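Local coordinates for protein ferredoxin (Rhodopseudomonas palustris, PDB 4LTU) that carries a [2Fe-2S] cluster and probably shuttles electrons between redox partners, as adrenodoxin- and putidaredoxin-type ferredoxins do, at residues A[4-9]-A[34-39]. Sequence-based numbering, arbitrary orientation.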
loop_
_atom_site.group_PDB
_atom_site.type_symbol
_atom_site.label_atom_id
_atom_site.label_comp_id
_atom_site.label_asym_id
_atom_site.label_seq_id
_atom_site.Cartn_x
_atom_site.Cartn_y
_atom_site.Cartn_z
ATOM N N ILE A 4 -8.604 -2.400 6.636
ATOM C CA ILE A 4 -8.142 -1.706 5.459
ATOM C C ILE A 4 -9.008 -2.150 4.323
ATOM O O ILE A 4 -9.250 -3.334 4.150
ATOM C CB ILE A 4 -6.687 -2.093 5.051
ATOM C CG1 ILE A 4 -5.693 -1.910 6.193
ATOM C CG2 ILE A 4 -6.230 -1.274 3.840
ATOM C CD1 ILE A 4 -4.414 -2.671 5.936
ATOM N N THR A 5 -9.433 -1.193 3.514
ATOM C CA THR A 5 -10.151 -1.495 2.276
ATOM C C THR A 5 -9.178 -1.479 1.089
ATOM O O THR A 5 -8.500 -0.474 0.869
ATOM C CB THR A 5 -11.263 -0.453 2.065
ATOM O OG1 THR A 5 -11.941 -0.238 3.319
ATOM C CG2 THR A 5 -12.234 -0.905 1.032
ATOM N N PHE A 6 -9.100 -2.587 0.342
ATOM C CA PHE A 6 -8.296 -2.645 -0.881
ATOM C C PHE A 6 -9.186 -2.669 -2.132
ATOM O O PHE A 6 -10.169 -3.420 -2.171
ATOM C CB PHE A 6 -7.402 -3.888 -0.913
ATOM C CG PHE A 6 -6.112 -3.761 -0.126
ATOM C CD1 PHE A 6 -4.947 -3.279 -0.734
ATOM C CD2 PHE A 6 -6.051 -4.171 1.204
ATOM C CE1 PHE A 6 -3.737 -3.186 -0.011
ATOM C CE2 PHE A 6 -4.854 -4.077 1.935
ATOM C CZ PHE A 6 -3.698 -3.587 1.331
ATOM N N ILE A 7 -8.829 -1.879 -3.151
ATOM C CA ILE A 7 -9.575 -1.875 -4.424
ATOM C C ILE A 7 -8.710 -2.287 -5.618
ATOM O O ILE A 7 -7.667 -1.695 -5.875
ATOM C CB ILE A 7 -10.251 -0.507 -4.676
ATOM C CG1 ILE A 7 -11.349 -0.291 -3.644
ATOM C CG2 ILE A 7 -10.790 -0.394 -6.126
ATOM C CD1 ILE A 7 -11.413 1.112 -3.153
ATOM N N HIS A 8 -9.156 -3.322 -6.320
ATOM C CA HIS A 8 -8.480 -3.855 -7.510
ATOM C C HIS A 8 -8.697 -2.948 -8.704
ATOM O O HIS A 8 -9.650 -2.156 -8.717
ATOM C CB HIS A 8 -8.949 -5.287 -7.802
ATOM C CG HIS A 8 -8.567 -6.260 -6.723
ATOM N ND1 HIS A 8 -9.282 -6.384 -5.551
ATOM C CD2 HIS A 8 -7.513 -7.107 -6.613
ATOM C CE1 HIS A 8 -8.692 -7.273 -4.772
ATOM N NE2 HIS A 8 -7.624 -7.735 -5.395
ATOM N N PRO A 9 -7.805 -3.022 -9.698
ATOM C CA PRO A 9 -7.970 -2.264 -10.940
ATOM C C PRO A 9 -9.416 -2.287 -11.451
ATOM O O PRO A 9 -9.921 -1.254 -11.952
ATOM C CB PRO A 9 -7.057 -3.006 -11.937
ATOM C CG PRO A 9 -6.375 -4.087 -11.169
ATOM C CD PRO A 9 -6.563 -3.817 -9.708
ATOM N N ASP A 34 -3.058 -11.494 -3.451
ATOM C CA ASP A 34 -1.900 -11.969 -4.220
ATOM C C ASP A 34 -1.203 -10.951 -5.124
ATOM O O ASP A 34 0.017 -11.029 -5.338
ATOM C CB ASP A 34 -2.303 -13.213 -5.051
ATOM C CG ASP A 34 -2.419 -14.486 -4.198
ATOM O OD1 ASP A 34 -1.726 -14.585 -3.163
ATOM O OD2 ASP A 34 -3.198 -15.396 -4.567
ATOM N N SER A 35 -1.959 -9.995 -5.656
ATOM C CA SER A 35 -1.405 -9.031 -6.613
ATOM C C SER A 35 -0.177 -8.235 -6.136
ATOM O O SER A 35 0.627 -7.763 -6.969
ATOM C CB SER A 35 -2.491 -8.056 -7.041
ATOM O OG SER A 35 -3.118 -7.505 -5.903
ATOM N N ILE A 36 -0.069 -8.036 -4.820
ATOM C CA ILE A 36 1.036 -7.290 -4.222
ATOM C C ILE A 36 2.255 -8.191 -4.178
ATOM O O ILE A 36 2.353 -9.080 -3.332
ATOM C CB ILE A 36 0.685 -6.796 -2.806
ATOM C CG1 ILE A 36 -0.246 -5.575 -2.897
ATOM C CG2 ILE A 36 1.986 -6.534 -1.961
ATOM C CD1 ILE A 36 -0.732 -5.029 -1.533
ATOM N N VAL A 37 3.176 -7.983 -5.111
ATOM C CA VAL A 37 4.265 -8.929 -5.283
ATOM C C VAL A 37 5.339 -8.794 -4.189
ATOM O O VAL A 37 5.829 -9.818 -3.650
ATOM C CB VAL A 37 4.820 -8.917 -6.738
ATOM C CG1 VAL A 37 5.961 -9.900 -6.889
ATOM C CG2 VAL A 37 3.694 -9.298 -7.715
ATOM N N ALA A 38 5.695 -7.553 -3.851
ATOM C CA ALA A 38 6.608 -7.314 -2.736
ATOM C C ALA A 38 7.884 -8.186 -2.777
ATOM O O ALA A 38 8.142 -8.974 -1.868
ATOM C CB ALA A 38 5.857 -7.521 -1.421
ATOM N N GLU A 39 8.696 -8.016 -3.816
ATOM C CA GLU A 39 9.881 -8.887 -4.051
ATOM C C GLU A 39 10.784 -8.982 -2.818
ATOM O O GLU A 39 11.257 -10.086 -2.463
ATOM C CB GLU A 39 10.673 -8.409 -5.285
ATOM C CG GLU A 39 11.994 -9.193 -5.638
ATOM C CD GLU A 39 13.232 -8.715 -4.832
ATOM O OE1 GLU A 39 13.472 -7.479 -4.762
ATOM O OE2 GLU A 39 13.957 -9.579 -4.256
HETATM O O HOH W 1 -5.393 -10.296 -5.942
#
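Phe6 and Ile36 meet most closely at CE1 of the ring and the terminal methyl CD1 of Ile36, 3.8 Å apart, an ordinary van der Waals separation; CZ of Phe6 is the next ring atom, 4.4 Å from the same CD1. The methyl approaches the ring obliquely, and the two side chains cross at about a right angle. Ile36 extends its longer branch to the ring: CG1 lies anti to the carbonyl carbon, and CD1 continues the chain outward in a fully extended form (chi2 177°). Beside this pair, His8 CD2 and Ser35 OG stand 4.5 Å apart, a loose approach. One water spans the gap with two weak hydrogen bonds, at 3.4 Å from His8 NE2 and 3.5 Å from Ser35 N, where it accepts. In this beta-grasp ferredoxin fold, strand 3-7, inside the mixed sheet, faces the loop that leads from helix 24-29 toward the cluster. Ala28 of that helix touches both Phe6 and Ile36, while Leu100, from the parallel neighbouring strand, also packs on Phe6. Further along the loop, Ala38 touches the cluster itself, and the side chain of Ile36 lies about 4 Å from that of the cluster ligand Cys49.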